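Local coordinates for Atu0111 protein (Agrobacterium tumefaciens, PDB 2FSQ) that is of unknown function but probably adopts the fold of the 2H phosphoesterase clan, to which its DUF1868 family belongs, at residues Asp120-Phe125 against Asp165-Arg170; Trp159-Ala164 against Asp173-Glu178. All blocks are in the same frame, centred on the assembly; numbering follows the deposited sequence. Where two conformers were deposited one is given.

Contact 1 of 2, residues Asp120-Phe125 against Asp165-Arg170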
loop_
_atom_site.group_PDB
_atom_site.type_symbol
_atom_site.label_atom_id
_atom_site.label_comp_id
_atom_site.label_asym_id
_atom_site.label_seq_id
_atom_site.Cartn_x
_atom_site.Cartn_y
_atom_site.Cartn_z
ATOM N N ASP A 120 -2.029 -22.983 2.580
ATOM C CA ASP A 120 -1.577 -24.185 3.274
ATOM C C ASP A 120 -0.360 -23.909 4.149
ATOM O O ASP A 120 -0.331 -24.283 5.315
ATOM C CB ASP A 120 -1.261 -25.304 2.273
ATOM C CG ASP A 120 -0.632 -26.522 2.938
ATOM O OD1 ASP A 120 -1.195 -27.023 3.940
ATOM O OD2 ASP A 120 0.428 -26.970 2.462
ATOM N N ARG A 121 0.644 -23.244 3.585
ATOM C CA ARG A 121 1.860 -22.954 4.324
ATOM C C ARG A 121 1.573 -22.056 5.511
ATOM O O ARG A 121 2.168 -22.231 6.575
ATOM C CB ARG A 121 2.890 -22.279 3.422
ATOM C CG ARG A 121 3.570 -23.221 2.486
ATOM C CD ARG A 121 4.543 -22.481 1.596
ATOM N NE ARG A 121 5.746 -22.031 2.290
ATOM C CZ ARG A 121 6.748 -22.818 2.673
ATOM N NH1 ARG A 121 6.691 -24.130 2.474
ATOM N NH2 ARG A 121 7.803 -22.293 3.280
ATOM N N LEU A 122 0.658 -21.104 5.328
ATOM C CA LEU A 122 0.352 -20.115 6.373
ATOM C C LEU A 122 -0.549 -20.635 7.498
ATOM O O LEU A 122 -0.833 -19.900 8.455
ATOM C CB LEU A 122 -0.249 -18.850 5.761
ATOM C CG LEU A 122 0.724 -18.030 4.900
ATOM C CD1 LEU A 122 -0.054 -17.105 3.971
ATOM C CD2 LEU A 122 1.729 -17.268 5.771
ATOM N N SER A 123 -0.984 -21.889 7.388
ATOM C CA SER A 123 -1.798 -22.527 8.427
ATOM C C SER A 123 -1.043 -22.730 9.741
ATOM O O SER A 123 -1.658 -22.892 10.795
ATOM C CB SER A 123 -2.358 -23.861 7.924
ATOM O OG SER A 123 -3.432 -23.636 7.033
ATOM N N THR A 124 0.284 -22.726 9.671
ATOM C CA THR A 124 1.134 -22.829 10.859
ATOM C C THR A 124 1.881 -21.534 11.220
ATOM O O THR A 124 2.848 -21.569 11.998
ATOM C CB THR A 124 2.154 -23.976 10.720
ATOM O OG1 THR A 124 2.984 -23.748 9.577
ATOM C CG2 THR A 124 1.443 -25.329 10.579
ATOM N N PHE A 125 1.451 -20.402 10.654
ATOM C CA PHE A 125 2.045 -19.100 11.015
ATOM C C PHE A 125 1.934 -18.838 12.517
ATOM O O PHE A 125 0.847 -19.014 13.090
ATOM C CB PHE A 125 1.379 -17.968 10.239
ATOM C CG PHE A 125 2.183 -16.706 10.210
ATOM C CD1 PHE A 125 3.283 -16.601 9.367
ATOM C CD2 PHE A 125 1.858 -15.637 11.030
ATOM C CE1 PHE A 125 4.039 -15.465 9.347
ATOM C CE2 PHE A 125 2.618 -14.471 11.005
ATOM C CZ PHE A 125 3.714 -14.390 10.165
ATOM N N ASP A 165 10.015 -16.062 5.432
ATOM C CA ASP A 165 10.232 -17.506 5.556
ATOM C C ASP A 165 9.080 -18.311 4.963
ATOM O O ASP A 165 9.298 -19.290 4.255
ATOM C CB ASP A 165 10.442 -17.894 7.021
ATOM C CG ASP A 165 11.768 -17.419 7.569
ATOM O OD1 ASP A 165 12.694 -17.152 6.772
ATOM O OD2 ASP A 165 11.885 -17.309 8.813
ATOM N N PHE A 166 7.846 -17.917 5.268
ATOM C CA PHE A 166 6.675 -18.617 4.724
ATOM C C PHE A 166 6.473 -18.433 3.221
ATOM O O PHE A 166 6.103 -19.357 2.505
ATOM C CB PHE A 166 5.407 -18.225 5.504
ATOM C CG PHE A 166 5.280 -18.932 6.835
ATOM C CD1 PHE A 166 6.050 -18.545 7.927
ATOM C CD2 PHE A 166 4.408 -20.003 6.978
ATOM C CE1 PHE A 166 5.932 -19.194 9.154
ATOM C CE2 PHE A 166 4.286 -20.660 8.208
ATOM C CZ PHE A 166 5.051 -20.265 9.281
ATOM N N PHE A 167 6.719 -17.223 2.738
ATOM C CA PHE A 167 6.521 -16.929 1.320
ATOM C C PHE A 167 7.679 -17.420 0.455
ATOM O O PHE A 167 7.493 -17.663 -0.740
ATOM C CB PHE A 167 6.267 -15.430 1.122
ATOM C CG PHE A 167 4.839 -15.028 1.359
ATOM C CD1 PHE A 167 3.993 -14.804 0.281
ATOM C CD2 PHE A 167 4.330 -14.873 2.657
ATOM C CE1 PHE A 167 2.657 -14.431 0.469
ATOM C CE2 PHE A 167 2.990 -14.497 2.853
ATOM C CZ PHE A 167 2.158 -14.281 1.757
ATOM N N GLY A 168 8.857 -17.545 1.064
ATOM C CA GLY A 168 10.031 -18.111 0.396
ATOM C C GLY A 168 10.739 -17.166 -0.557
ATOM O O GLY A 168 11.422 -17.606 -1.478
ATOM N N TYR A 169 10.615 -15.863 -0.315
ATOM C CA TYR A 169 11.400 -14.858 -1.025
ATOM C C TYR A 169 11.453 -13.609 -0.175
ATOM O O TYR A 169 10.691 -13.464 0.795
ATOM C CB TYR A 169 10.802 -14.509 -2.405
ATOM C CG TYR A 169 9.375 -13.991 -2.326
ATOM C CD1 TYR A 169 9.098 -12.675 -1.935
ATOM C CD2 TYR A 169 8.308 -14.809 -2.642
ATOM C CE1 TYR A 169 7.786 -12.208 -1.863
ATOM C CE2 TYR A 169 7.010 -14.354 -2.571
ATOM C CZ TYR A 169 6.754 -13.054 -2.190
ATOM O OH TYR A 169 5.453 -12.644 -2.126
ATOM N N ARG A 170 12.384 -12.726 -0.540
ATOM C CA ARG A 170 12.515 -11.374 0.018
ATOM C C ARG A 170 12.748 -10.422 -1.149
ATOM O O ARG A 170 13.530 -10.727 -2.067
ATOM C CB ARG A 170 13.713 -11.267 0.977
ATOM C CG ARG A 170 13.504 -11.873 2.355
ATOM C CD ARG A 170 14.798 -11.912 3.173
ATOM N NE ARG A 170 14.568 -12.401 4.534
ATOM C CZ ARG A 170 14.987 -11.791 5.638
ATOM N NH1 ARG A 170 15.688 -10.669 5.568
ATOM N NH2 ARG A 170 14.718 -12.318 6.823
#

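Contact 2 of 2, residues Trp159-Ala164 against Asp173-Glu178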
loop_
_atom_site.group_PDB
_atom_site.type_symbol
_atom_site.label_atom_id
_atom_site.label_comp_id
_atom_site.label_asym_id
_atom_site.label_seq_id
_atom_site.Cartn_x
_atom_site.Cartn_y
_atom_site.Cartn_z
ATOM N N TRP A 159 7.205 -9.634 12.097
ATOM C CA TRP A 159 6.167 -10.159 11.220
ATOM C C TRP A 159 6.689 -10.358 9.802
ATOM O O TRP A 159 6.473 -11.403 9.203
ATOM C CB TRP A 159 4.972 -9.211 11.179
ATOM C CG TRP A 159 4.016 -9.309 12.347
ATOM C CD1 TRP A 159 4.154 -8.734 13.586
ATOM C CD2 TRP A 159 2.760 -9.991 12.361
ATOM N NE1 TRP A 159 3.051 -9.028 14.374
ATOM C CE2 TRP A 159 2.185 -9.800 13.642
ATOM C CE3 TRP A 159 2.067 -10.760 11.420
ATOM C CZ2 TRP A 159 0.938 -10.333 13.990
ATOM C CZ3 TRP A 159 0.822 -11.287 11.762
ATOM C CH2 TRP A 159 0.285 -11.094 13.051
ATOM N N ARG A 160 7.363 -9.351 9.262
ATOM C CA ARG A 160 7.830 -9.412 7.872
ATOM C C ARG A 160 8.913 -10.453 7.685
ATOM O O ARG A 160 8.901 -11.166 6.693
ATOM C CB ARG A 160 8.291 -8.034 7.394
ATOM C CG ARG A 160 7.100 -7.149 7.044
ATOM C CD ARG A 160 7.492 -5.715 6.697
ATOM N NE ARG A 160 8.605 -5.682 5.744
ATOM C CZ ARG A 160 8.477 -5.850 4.431
ATOM N NH1 ARG A 160 7.281 -6.073 3.887
ATOM N NH2 ARG A 160 9.564 -5.828 3.664
ATOM N N ASP A 161 9.835 -10.554 8.633
ATOM C CA ASP A 161 10.880 -11.571 8.516
ATOM C C ASP A 161 10.247 -12.957 8.547
ATOM O O ASP A 161 10.671 -13.876 7.835
ATOM C CB ASP A 161 11.888 -11.461 9.660
ATOM C CG ASP A 161 12.840 -10.287 9.503
ATOM O OD1 ASP A 161 12.919 -9.719 8.389
ATOM O OD2 ASP A 161 13.504 -9.927 10.510
ATOM N N THR A 162 9.223 -13.116 9.379
ATOM C CA THR A 162 8.562 -14.400 9.473
ATOM C C THR A 162 7.802 -14.685 8.171
ATOM O O THR A 162 7.862 -15.795 7.642
ATOM C CB THR A 162 7.628 -14.460 10.717
ATOM O OG1 THR A 162 8.363 -14.062 11.884
ATOM C CG2 THR A 162 7.064 -15.880 10.936
ATOM N N PHE A 163 7.120 -13.678 7.622
ATOM C CA PHE A 163 6.463 -13.870 6.337
ATOM C C PHE A 163 7.427 -14.242 5.228
ATOM O O PHE A 163 7.072 -15.041 4.364
ATOM C CB PHE A 163 5.654 -12.643 5.918
ATOM C CG PHE A 163 4.305 -12.540 6.603
ATOM C CD1 PHE A 163 3.391 -13.600 6.574
ATOM C CD2 PHE A 163 3.941 -11.373 7.241
ATOM C CE1 PHE A 163 2.144 -13.477 7.204
ATOM C CE2 PHE A 163 2.719 -11.235 7.854
ATOM C CZ PHE A 163 1.820 -12.286 7.857
ATOM N N ALA A 164 8.630 -13.673 5.246
ATOM C CA ALA A 164 9.617 -13.995 4.211
ATOM C C ALA A 164 9.929 -15.483 4.237
ATOM O O ALA A 164 10.068 -16.104 3.193
ATOM C CB ALA A 164 10.884 -13.167 4.391
ATOM N N ASP A 173 14.148 -4.413 -1.171
ATOM C CA ASP A 173 13.944 -3.425 -0.109
ATOM C C ASP A 173 13.447 -4.047 1.210
ATOM O O ASP A 173 12.931 -3.329 2.061
ATOM C CB ASP A 173 12.960 -2.335 -0.580
ATOM C CG ASP A 173 11.543 -2.842 -0.705
ATOM O OD1 ASP A 173 11.351 -4.066 -0.565
ATOM O OD2 ASP A 173 10.614 -2.027 -0.914
ATOM N N HIS A 174 13.591 -5.363 1.386
ATOM C CA HIS A 174 12.950 -6.030 2.527
ATOM C C HIS A 174 13.220 -5.327 3.855
ATOM O O HIS A 174 12.294 -5.069 4.628
ATOM C CB HIS A 174 13.348 -7.505 2.619
ATOM C CG HIS A 174 12.702 -8.222 3.761
ATOM N ND1 HIS A 174 11.464 -8.826 3.664
ATOM C CD2 HIS A 174 13.108 -8.391 5.042
ATOM C CE1 HIS A 174 11.150 -9.364 4.834
ATOM N NE2 HIS A 174 12.125 -9.101 5.690
ATOM N N ASP A 175 14.485 -5.026 4.122
ATOM C CA ASP A 175 14.867 -4.447 5.405
ATOM C C ASP A 175 14.695 -2.935 5.485
ATOM O O ASP A 175 14.792 -2.369 6.584
ATOM C CB ASP A 175 16.317 -4.808 5.734
ATOM C CG ASP A 175 16.483 -6.264 6.100
ATOM O OD1 ASP A 175 15.596 -6.825 6.787
ATOM O OD2 ASP A 175 17.531 -6.833 5.723
ATOM N N THR A 176 14.476 -2.286 4.338
ATOM C CA THR A 176 14.279 -0.834 4.286
ATOM C C THR A 176 12.869 -0.470 3.805
ATOM O O THR A 176 12.626 0.639 3.321
ATOM C CB THR A 176 15.287 -0.201 3.323
ATOM O OG1 THR A 176 15.233 -0.883 2.059
ATOM C CG2 THR A 176 16.698 -0.276 3.918
ATOM N N TYR A 177 11.950 -1.395 3.983
ATOM C CA TYR A 177 10.584 -1.256 3.484
ATOM C C TYR A 177 9.870 -0.017 4.027
ATOM O O TYR A 177 9.868 0.211 5.243
ATOM C CB TYR A 177 9.792 -2.537 3.822
ATOM C CG TYR A 177 8.383 -2.515 3.275
ATOM C CD1 TYR A 177 8.136 -2.690 1.920
ATOM C CD2 TYR A 177 7.303 -2.276 4.117
ATOM C CE1 TYR A 177 6.861 -2.638 1.412
ATOM C CE2 TYR A 177 6.006 -2.213 3.617
ATOM C CZ TYR A 177 5.784 -2.387 2.261
ATOM O OH TYR A 177 4.500 -2.318 1.743
ATOM N N GLU A 178 9.243 0.755 3.132
ATOM C CA GLU A 178 8.440 1.897 3.543
ATOM C C GLU A 178 6.955 1.509 3.662
ATOM O O GLU A 178 6.274 1.225 2.658
ATOM C CB GLU A 178 8.608 3.041 2.533
ATOM C CG GLU A 178 7.820 4.286 2.913
ATOM C CD GLU A 178 8.051 5.425 1.954
ATOM O OE1 GLU A 178 7.589 5.334 0.801
ATOM O OE2 GLU A 178 8.685 6.412 2.368
HETATM O O HOH W 1 9.759 -5.800 0.728
HETATM O O HOH W 2 11.137 -5.245 7.086
HETATM O O HOH W 3 15.665 -9.254 7.803
#

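Contact 1 of 2, residues Asp120-Phe125 against Asp165-Arg170
Two hydrogen bonds run from the Arg121 guanidinium to the last turn of helix 150-167. Arg121 NE donates to Phe166 O at 2.7 Å. The bond is nearly straight, with an N-H...O angle of 168°, and the acceptor lies close to the guanidinium plane. Arg121 NH2 adds a weak bond to Asp165 O at 3.5 Å. Tyr118 OH is hydrogen-bonded to Phe167 O, the next carbonyl along. The Arg121 chain leaves the backbone with CG anti to the carbonyl carbon and bends at chi3 (72°), which turns the guanidinium edge onto the carbonyls. A cation at this helix end probably offsets the negative end of the helix dipole.

Aromatic contacts fill the space beside this polar grip. Phe166 carries the largest share of the interface. The edge of Phe125 points at one face of the Phe166 ring in a T-shaped pair, with centroids 5.1 Å apart and planes at 63°. Phe125 CD1 is the leading atom, set toward the rim of the ring. The edge of Phe166 meets polar atoms instead: Phe166 CE2 is 3.1 Å from Arg121 O and 3.6 Å from Thr124 OG1.

Aliphatic packing completes the contact. The two methyls of Leu122 meet different phenylalanines. Leu122 CD2 lies 3.8 Å from Phe166 CB, and Leu122 CD1 lies 4.2 Å from Phe167 CE2.

Arg121 and the 3-10 turn and loop after helix 111-121 thus pack on the C-terminal turn of helix 150-167. This is a helix-end contact, with an arginine on main-chain carbonyls and an aromatic cluster beside it.

Contact 2 of 2, residues Trp159-Ala164 against Asp173-Glu178
Arg160 makes the main polar link. Its NH2 donates to His174 O at 3.0 Å with an N-H...O angle of 168°, along a carbonyl lone pair and near the guanidinium plane. Water 2 joins Arg160 NE to the same oxygen. Water 1 joins Arg160 NH2 to the Asp173 carboxylate. Arg160 NH1 bonds outside the segments, to Val87 O. Every guanidinium nitrogen is therefore held, which fixes the plane of the group.

That plane is also stacked. The guanidinium lies flat on Tyr177, with planes 13° apart, in an off-centre cation-pi contact. Arg160 CZ is 4.0 Å from the Tyr177 ring centroid. His174 CE1 lies over the opposite face of the guanidinium.

The second polar link is a His-carboxylate bond. His174 NE2 donates to Asp161 OD1 at 2.9 Å. The carboxylate is nearly coplanar with the imidazole, and OD1 sits at the ring edge. His174 has CG anti to its backbone N (chi1 -179°), which extends the ring toward the helix. His174 CE1 also comes within 3.4 Å of Arg160 O, and Ala164 CB packs 3.8 Å from His174 CE1.

Asp161 OD1 and Asp175 OD1 are 4.3 Å apart. Water 3 donates to both and so bridges the like charges. The two carboxylates could favour a protonated His174, while the Arg160 cation close to ND1 would work against it.

Tyr177 packs on Thr86, which closes a His-Met-Thr sequence on strand 84-92. His180, whose ND1 is hydrogen-bonded to Glu178 O, opens a His-Ile-Thr sequence on strand 179-182. This is consistent with the paired HxT motifs of the 2H clan. Helix 150-167 forms one side of the contact, strand 84-92 borders it through Thr86, Val87 and Phe88, and the 173-178 loop runs on into strand 179-182.

Both contacts use helix 150-167: contact 2 takes the turns before its end, contact 1 the end itself. Their centres are about 13 Å apart, and they touch directly. Phe125 of contact 1 packs on the preceding turn, with Phe125 CE1 3.4 Å from Phe163 CD1. Arg170 wraps back from the helix end. Its CG is 3.6 Å from Ala164 CB, and its NH2 forms a long, weak ion pair with Asp161 OD1, the acceptor for His174. Contact 1 is the more peripheral. Contact 2 lies beside the two HxT sequences, which probably mark the site of the 2H fold. The Tyr177 side chain is about 5 Å from a bound acetic acid, probably from the crystallisation liquor.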